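Long-range contacts in sporulation inhibitor of replication protein SirA (Bacillus subtilis, PDB 4TPS), which inhibits the initiation of DNA replication during sporulation by binding domain I of the initiator DnaA in a 1:1 complex: residues H68-K72 / Q82-Y87; R88-P92 / E116-F121; Y14-F20 / Y57-P63. One frame throughout, in Å; residues are numbered along the deposited sequence.

Contact 1 of 3, residues H68-K72 / Q82-Y87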
# COMPACT_ATOMS: atom_id res chain seq x y z
N HIS A 68 2.80 20.93 -7.12
CA HIS A 68 3.66 21.99 -7.59
C HIS A 68 3.05 23.34 -7.23
O HIS A 68 3.73 24.24 -6.73
CB HIS A 68 3.86 21.97 -9.08
CG HIS A 68 4.86 21.00 -9.57
ND1 HIS A 68 6.17 21.02 -9.16
CD2 HIS A 68 4.78 20.05 -10.53
CE1 HIS A 68 6.85 20.09 -9.81
NE2 HIS A 68 6.03 19.50 -10.65
N GLN A 69 1.75 23.50 -7.51
CA GLN A 69 1.08 24.76 -7.24
C GLN A 69 1.11 25.13 -5.76
O GLN A 69 1.44 26.27 -5.39
CB GLN A 69 -0.31 24.71 -7.79
CG GLN A 69 -0.28 24.56 -9.31
CD GLN A 69 -1.62 24.25 -9.97
OE1 GLN A 69 -2.48 23.58 -9.39
NE2 GLN A 69 -1.80 24.72 -11.22
N ARG A 70 0.75 24.16 -4.94
CA ARG A 70 0.73 24.38 -3.50
C ARG A 70 2.11 24.66 -2.90
O ARG A 70 2.26 25.55 -2.01
CB ARG A 70 0.06 23.19 -2.80
CG ARG A 70 -1.42 23.02 -3.09
CD ARG A 70 -2.21 24.15 -2.44
NE ARG A 70 -3.67 24.03 -2.62
CZ ARG A 70 -4.51 23.45 -1.77
NH1 ARG A 70 -4.08 22.92 -0.62
NH2 ARG A 70 -5.81 23.43 -2.05
N LEU A 71 3.09 23.93 -3.38
CA LEU A 71 4.48 24.17 -2.93
C LEU A 71 4.98 25.56 -3.31
O LEU A 71 5.56 26.27 -2.47
CB LEU A 71 5.41 23.10 -3.51
CG LEU A 71 5.25 21.71 -2.88
CD1 LEU A 71 5.87 20.67 -3.81
CD2 LEU A 71 5.87 21.66 -1.50
N LYS A 72 4.80 25.95 -4.55
CA LYS A 72 5.29 27.24 -4.99
C LYS A 72 4.64 28.37 -4.25
O LYS A 72 5.29 29.37 -3.93
CB LYS A 72 5.07 27.44 -6.47
CG LYS A 72 5.98 26.59 -7.35
CD LYS A 72 5.94 27.12 -8.78
CE LYS A 72 5.88 26.00 -9.80
NZ LYS A 72 6.92 25.02 -9.46
N GLN A 82 13.83 24.64 -7.06
CA GLN A 82 13.13 23.53 -7.66
C GLN A 82 13.99 22.99 -8.80
O GLN A 82 14.41 23.78 -9.68
CB GLN A 82 11.78 24.02 -8.22
CG GLN A 82 10.97 22.94 -8.88
CD GLN A 82 9.83 23.44 -9.72
OE1 GLN A 82 9.50 24.64 -9.75
NE2 GLN A 82 9.20 22.50 -10.43
N LEU A 83 14.10 21.67 -8.84
CA LEU A 83 14.66 20.93 -9.97
C LEU A 83 13.63 19.87 -10.42
O LEU A 83 13.57 18.78 -9.92
CB LEU A 83 16.07 20.39 -9.64
CG LEU A 83 16.73 19.48 -10.66
CD1 LEU A 83 16.77 20.05 -12.04
CD2 LEU A 83 18.15 19.10 -10.22
N ASP A 84 12.74 20.30 -11.29
CA ASP A 84 11.54 19.58 -11.74
C ASP A 84 10.74 19.05 -10.54
O ASP A 84 10.07 19.81 -9.87
CB ASP A 84 11.92 18.47 -12.71
CG ASP A 84 10.69 17.85 -13.42
OD1 ASP A 84 9.55 18.37 -13.35
OD2 ASP A 84 10.90 16.88 -14.10
N TYR A 85 10.85 17.77 -10.25
CA TYR A 85 10.08 17.16 -9.14
C TYR A 85 10.72 17.21 -7.77
O TYR A 85 10.16 16.63 -6.81
CB TYR A 85 9.66 15.72 -9.51
CG TYR A 85 10.80 14.82 -9.81
CD1 TYR A 85 11.39 14.09 -8.81
CD2 TYR A 85 11.28 14.66 -11.14
CE1 TYR A 85 12.44 13.23 -9.06
CE2 TYR A 85 12.35 13.83 -11.40
CZ TYR A 85 12.91 13.10 -10.34
OH TYR A 85 13.94 12.24 -10.52
N ILE A 86 11.89 17.85 -7.67
CA ILE A 86 12.65 18.02 -6.43
C ILE A 86 12.55 19.46 -5.99
O ILE A 86 12.78 20.41 -6.79
CB ILE A 86 14.13 17.64 -6.64
CG1 ILE A 86 14.26 16.21 -7.12
CG2 ILE A 86 14.93 17.87 -5.37
CD1 ILE A 86 15.61 15.86 -7.73
N TYR A 87 12.20 19.64 -4.71
CA TYR A 87 12.25 20.93 -4.02
C TYR A 87 13.21 20.86 -2.89
O TYR A 87 13.23 19.91 -2.16
CB TYR A 87 10.86 21.35 -3.52
CG TYR A 87 9.89 21.77 -4.63
CD1 TYR A 87 9.32 20.83 -5.47
CD2 TYR A 87 9.53 23.10 -4.81
CE1 TYR A 87 8.44 21.22 -6.45
CE2 TYR A 87 8.63 23.49 -5.78
CZ TYR A 87 8.11 22.54 -6.61
OH TYR A 87 7.22 22.93 -7.58
O HOH W 1 7.08 17.48 -12.30
O HOH W 2 7.10 23.33 -12.40
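Polar side chains of one helical turn meet the end of a beta hairpin, and nearly every donor and acceptor between them has a partner. The phenol of Tyr87 is the hub. Its OH lies 2.7 Å from His68 ND1, in a nearly straight hydrogen bond that either group could donate, and it accepts another from Lys72 NZ at 2.8 Å. The long, flexible lysine also reaches the hairpin's first strand, where Lys72 NZ donates to Gln82 OE1 at 2.6 Å. The other half of that amide works too: Gln82 NE2 donates to Asp84 O (2.9 Å), tying the strand to the type II' turn Leu83-Ile86, and to a water (3.0 Å). His68 NE2 is linked to Asp84 OD1 through another water, 2.8 Å from each, so both imidazole nitrogens are engaged. Next to this polar group Leu71 supplies the apolar part, its CD1 resting over the face of the Tyr87 ring, 3.9 Å from the centroid, in a CH-pi contact. Helix 64-75 lies against the hairpin of strands 79-83 and 86-90; strand 96-103 pairs with it, Tyr87 bonding to Phe100 and Tyr85 to Met102, and Leu71 packs on Phe121 and Val124 of helix 116-128.

Contact 2 of 3, residues R88-P92 / E116-F121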
# COMPACT_ATOMS: atom_id res chain seq x y z
N ARG A 88 14.01 21.90 -2.72
CA ARG A 88 15.00 21.94 -1.66
C ARG A 88 14.85 23.27 -0.95
O ARG A 88 14.78 24.31 -1.59
CB ARG A 88 16.44 21.77 -2.28
CG ARG A 88 17.61 22.02 -1.34
CD ARG A 88 17.80 20.95 -0.35
NE ARG A 88 19.14 20.92 0.26
CZ ARG A 88 19.62 21.75 1.16
NH1 ARG A 88 20.83 21.48 1.59
NH2 ARG A 88 18.93 22.81 1.64
N ILE A 89 14.84 23.24 0.36
CA ILE A 89 14.68 24.42 1.17
C ILE A 89 15.74 24.54 2.24
O ILE A 89 16.28 23.55 2.72
CB ILE A 89 13.29 24.50 1.85
CG1 ILE A 89 13.12 23.40 2.90
CG2 ILE A 89 12.20 24.40 0.81
CD1 ILE A 89 11.81 23.48 3.62
N ALA A 90 16.06 25.80 2.61
CA ALA A 90 16.92 26.08 3.77
C ALA A 90 16.12 27.01 4.69
O ALA A 90 15.50 27.94 4.22
CB ALA A 90 18.27 26.68 3.37
N LEU A 91 16.02 26.64 5.96
CA LEU A 91 15.28 27.44 6.93
C LEU A 91 15.95 28.76 7.27
O LEU A 91 17.18 28.85 7.24
CB LEU A 91 15.14 26.65 8.22
CG LEU A 91 14.32 25.37 8.21
CD1 LEU A 91 14.33 24.82 9.63
CD2 LEU A 91 12.93 25.75 7.77
N PRO A 92 15.12 29.79 7.64
CA PRO A 92 15.69 31.06 8.08
C PRO A 92 16.59 30.87 9.26
O PRO A 92 16.45 29.87 10.03
CB PRO A 92 14.48 31.85 8.56
CG PRO A 92 13.33 31.31 7.81
CD PRO A 92 13.64 29.86 7.54
N GLU A 116 11.20 21.92 12.17
CA GLU A 116 10.55 22.84 11.21
C GLU A 116 10.82 22.50 9.73
O GLU A 116 9.98 22.80 8.86
CB GLU A 116 10.93 24.30 11.47
CG GLU A 116 10.09 25.26 10.65
CD GLU A 116 8.55 25.10 10.88
OE1 GLU A 116 8.13 24.87 12.04
OE2 GLU A 116 7.76 25.21 9.89
N ALA A 117 12.00 21.92 9.45
CA ALA A 117 12.42 21.68 8.08
C ALA A 117 11.42 20.77 7.32
O ALA A 117 10.89 21.15 6.30
CB ALA A 117 13.87 21.12 8.04
N GLU A 118 11.17 19.59 7.85
CA GLU A 118 10.19 18.67 7.25
C GLU A 118 8.75 19.16 7.44
O GLU A 118 7.90 18.91 6.58
CB GLU A 118 10.33 17.20 7.72
CG GLU A 118 10.26 16.93 9.20
CD GLU A 118 11.64 16.86 9.82
OE1 GLU A 118 12.32 17.93 9.81
OE2 GLU A 118 12.04 15.78 10.29
N THR A 119 8.52 19.92 8.52
CA THR A 119 7.19 20.39 8.85
C THR A 119 6.68 21.31 7.73
O THR A 119 5.49 21.33 7.45
CB THR A 119 7.20 21.11 10.21
OG1 THR A 119 7.49 20.14 11.24
CG2 THR A 119 5.86 21.76 10.48
N ILE A 120 7.57 22.09 7.13
CA ILE A 120 7.15 22.96 6.02
C ILE A 120 6.46 22.12 4.90
O ILE A 120 5.38 22.49 4.40
CB ILE A 120 8.32 23.81 5.50
CG1 ILE A 120 8.59 24.94 6.54
CG2 ILE A 120 8.01 24.41 4.16
CD1 ILE A 120 9.78 25.76 6.25
N PHE A 121 7.07 20.99 4.57
CA PHE A 121 6.51 20.10 3.56
C PHE A 121 5.26 19.36 4.08
O PHE A 121 4.27 19.24 3.36
CB PHE A 121 7.56 19.14 3.06
CG PHE A 121 8.68 19.80 2.26
CD1 PHE A 121 8.39 20.51 1.12
CD2 PHE A 121 9.99 19.64 2.62
CE1 PHE A 121 9.38 21.13 0.36
CE2 PHE A 121 11.00 20.24 1.88
CZ PHE A 121 10.68 20.98 0.75
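Ile89 and Leu91 give up the most surface in this contact, about 75 Å² each, and both point their CA-to-CB bonds at the helix. They are alternate residues, so the extended backbone sends their side chains to the same side, while Arg88 before them and Ala90 between them turn away. Ile89 is beta-branched, a shape well suited to a strand. Ile89 CD1 lies 3.7 Å from Ala117 O and 3.9 Å from Ile120 CG2, and both CD1 and CG2 lie against the Phe121 ring, Ile89 CG2 coming within 3.7 Å of Phe121 CZ. Leu91 works nearer the start of the helix. Its CD2 touches Ile120 CD1 at 3.5 Å, and its CD1 sits 3.7 Å from Ala117 N and 3.9 Å from Glu116 CB.

Phe121, third in buried area, has a CA-to-CB bond that points sideways, but its broad ring swings in toward the strand; the ring also meets Phe100 of strand 96-103 and packs on Leu71 of helix 64-75. The small Ala117 lets the backbones come close, with Leu91 and Ala117 CA atoms 6.5 Å apart, although the axes of strand 88-90 and helix 116-121 stay 9.4 Å apart and run at 135°. Glu116 lends its CB, but its carboxylate leads away from the strand. Glu118, on another side of the helix, forms a salt bridge with Arg9 and a hydrogen bond with Tyr11.

No hydrogen bond joins the two segments. Their association therefore rests on shape fit and the burial of aliphatic and aromatic groups, the usual chemistry of a helix laid across a beta-sheet.

Contact 3 of 3, residues Y14-F20 / Y57-P63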
# COMPACT_ATOMS: atom_id res chain seq x y z
N TYR A 14 3.49 8.05 1.43
CA TYR A 14 2.51 7.58 0.42
C TYR A 14 1.11 8.11 0.71
O TYR A 14 0.77 8.39 1.85
CB TYR A 14 2.46 6.03 0.42
CG TYR A 14 3.67 5.36 -0.17
CD1 TYR A 14 4.82 5.14 0.60
CD2 TYR A 14 3.65 4.87 -1.45
CE1 TYR A 14 5.91 4.46 0.08
CE2 TYR A 14 4.74 4.19 -2.00
CZ TYR A 14 5.87 4.00 -1.24
OH TYR A 14 6.94 3.36 -1.75
N LEU A 15 0.34 8.28 -0.37
CA LEU A 15 -1.04 8.71 -0.32
C LEU A 15 -1.90 7.43 -0.31
O LEU A 15 -2.00 6.73 -1.35
CB LEU A 15 -1.35 9.57 -1.52
CG LEU A 15 -2.71 10.23 -1.52
CD1 LEU A 15 -2.98 10.96 -0.22
CD2 LEU A 15 -2.88 11.15 -2.72
N ILE A 16 -2.42 7.10 0.85
CA ILE A 16 -3.12 5.80 1.05
C ILE A 16 -4.59 5.96 0.61
O ILE A 16 -5.24 6.97 0.88
CB ILE A 16 -3.07 5.35 2.53
CG1 ILE A 16 -1.64 5.35 3.10
CG2 ILE A 16 -3.75 3.98 2.72
CD1 ILE A 16 -0.68 4.51 2.32
N LYS A 17 -5.10 4.95 -0.10
CA LYS A 17 -6.51 4.95 -0.42
C LYS A 17 -7.35 4.84 0.82
O LYS A 17 -7.05 4.09 1.79
CB LYS A 17 -6.81 3.82 -1.37
CG LYS A 17 -6.28 3.98 -2.79
CD LYS A 17 -6.68 2.82 -3.68
CE LYS A 17 -6.30 2.98 -5.14
NZ LYS A 17 -6.69 1.73 -5.85
N GLU A 18 -8.44 5.60 0.79
CA GLU A 18 -9.42 5.63 1.86
C GLU A 18 -9.85 4.25 2.39
O GLU A 18 -9.91 4.02 3.58
CB GLU A 18 -10.65 6.38 1.32
CG GLU A 18 -10.47 7.89 1.32
CD GLU A 18 -9.75 8.54 0.13
OE1 GLU A 18 -9.03 7.85 -0.61
OE2 GLU A 18 -9.91 9.79 -0.04
N GLU A 19 -10.08 3.30 1.47
CA GLU A 19 -10.57 2.02 1.90
C GLU A 19 -9.56 1.32 2.81
O GLU A 19 -9.91 0.65 3.78
CB GLU A 19 -10.89 1.18 0.64
CG GLU A 19 -11.26 -0.24 0.87
CD GLU A 19 -11.61 -0.95 -0.44
OE1 GLU A 19 -10.96 -0.68 -1.50
OE2 GLU A 19 -12.55 -1.79 -0.39
N PHE A 20 -8.29 1.42 2.45
CA PHE A 20 -7.22 0.77 3.23
C PHE A 20 -6.85 1.52 4.49
O PHE A 20 -6.55 0.88 5.52
CB PHE A 20 -6.03 0.52 2.29
CG PHE A 20 -6.36 -0.58 1.31
CD1 PHE A 20 -6.19 -1.90 1.70
CD2 PHE A 20 -6.90 -0.30 0.08
CE1 PHE A 20 -6.58 -2.94 0.83
CE2 PHE A 20 -7.29 -1.33 -0.76
CZ PHE A 20 -7.08 -2.61 -0.40
N TYR A 57 -1.69 -1.05 -5.48
CA TYR A 57 -3.11 -1.16 -5.30
C TYR A 57 -3.67 -0.29 -4.18
O TYR A 57 -4.73 0.34 -4.33
CB TYR A 57 -3.51 -2.63 -5.15
CG TYR A 57 -5.01 -2.87 -5.23
CD1 TYR A 57 -5.84 -2.66 -4.14
CD2 TYR A 57 -5.59 -3.30 -6.40
CE1 TYR A 57 -7.24 -2.88 -4.24
CE2 TYR A 57 -6.96 -3.53 -6.50
CZ TYR A 57 -7.77 -3.33 -5.44
OH TYR A 57 -9.13 -3.57 -5.48
N ILE A 58 -2.96 -0.20 -3.05
CA ILE A 58 -3.52 0.46 -1.87
C ILE A 58 -3.18 1.96 -1.80
O ILE A 58 -3.61 2.61 -0.89
CB ILE A 58 -3.08 -0.23 -0.55
CG1 ILE A 58 -1.57 -0.00 -0.26
CG2 ILE A 58 -3.40 -1.75 -0.59
CD1 ILE A 58 -1.21 -0.42 1.17
N THR A 59 -2.40 2.45 -2.75
CA THR A 59 -1.99 3.83 -2.76
C THR A 59 -2.51 4.55 -4.00
O THR A 59 -2.88 3.93 -5.03
CB THR A 59 -0.44 3.95 -2.67
OG1 THR A 59 0.19 3.35 -3.80
CG2 THR A 59 0.10 3.32 -1.41
N GLN A 60 -2.51 5.89 -3.92
CA GLN A 60 -2.95 6.76 -5.02
C GLN A 60 -1.74 7.42 -5.64
O GLN A 60 -0.75 7.69 -4.95
CB GLN A 60 -3.86 7.88 -4.48
CG GLN A 60 -5.08 7.31 -3.77
CD GLN A 60 -6.19 8.32 -3.56
OE1 GLN A 60 -5.96 9.49 -3.56
NE2 GLN A 60 -7.42 7.84 -3.41
N PRO A 61 -1.83 7.73 -6.93
CA PRO A 61 -0.77 8.54 -7.54
C PRO A 61 -0.67 9.91 -6.83
O PRO A 61 -1.69 10.51 -6.44
CB PRO A 61 -1.22 8.71 -8.99
CG PRO A 61 -2.39 7.88 -9.18
CD PRO A 61 -2.92 7.40 -7.86
N ILE A 62 0.56 10.41 -6.72
CA ILE A 62 0.71 11.76 -6.14
C ILE A 62 0.14 12.78 -7.17
O ILE A 62 0.37 12.64 -8.33
CB ILE A 62 2.21 12.04 -5.86
CG1 ILE A 62 2.82 10.99 -4.89
CG2 ILE A 62 2.41 13.44 -5.34
CD1 ILE A 62 2.09 10.79 -3.56
N PRO A 63 -0.66 13.79 -6.74
CA PRO A 63 -1.22 14.76 -7.72
C PRO A 63 -0.18 15.81 -8.01
O PRO A 63 -0.09 16.81 -7.31
CB PRO A 63 -2.50 15.30 -7.00
CG PRO A 63 -2.13 15.14 -5.54
CD PRO A 63 -1.24 13.95 -5.40
O HOH W 3 0.98 7.17 -2.88
O HOH W 4 -3.82 2.31 -7.48
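This is a short antiparallel backbone pairing at the end of strand 9-16, where the chain leaving helix 45-58 runs beside it. Gln60 N donates to Leu15 O at 2.8 Å and Lys17 N to Ile58 O at 2.9 Å, flanking the non-hydrogen-bonded pair Ile16-Thr59. The apolar Leu15 suits its buried place, its CB lying 4.2 Å from Ile62 CD1 and its CD2 4.2 Å from Pro63 CD. Lys17, the N-cap residue of helix 18-23, stretches back so that its NZ donates to Tyr57 O (2.8 Å) and lies over the Tyr57 ring, 4.9 Å from the centroid, in cation-pi contact. The flat ring of Phe20 takes Ile58 CG2 on one face, 3.5 Å from the centroid. Phe20, Tyr57 and Ile58 pack against DnaA domain I, and Tyr57 OH hydrogen-bonds to a polar side chain there, so this junction joins the inhibitory interface. Strand 132-136 lines the other edge of strand 9-16, bonding to Tyr14 through Leu133, while Phe35 of helix 28-39 packs on Ile16 and Thr59.

Along the chain the contacts come in series: contact 3 closes before contact 1 opens, and contact 1 before contact 2. All three reach the same antiparallel sheet. Contacts 1 and 2 are neighbours, with centres about 13 Å apart; they share strand 86-90 and touch where Leu71 CD2 meets Phe121 CD1 at 3.8 Å, so helices 64-75 and 116-128 pack on each other and both against strand 86-90. Contact 3 lies about 21 Å from contact 1 and 25 Å from contact 2, centre to centre, across the chain's centre from contact 2; helix 64-75 is the next element after strand 59-60. Of the three, contact 3 alone meets DnaA, placing the other two away from the inhibitory interface.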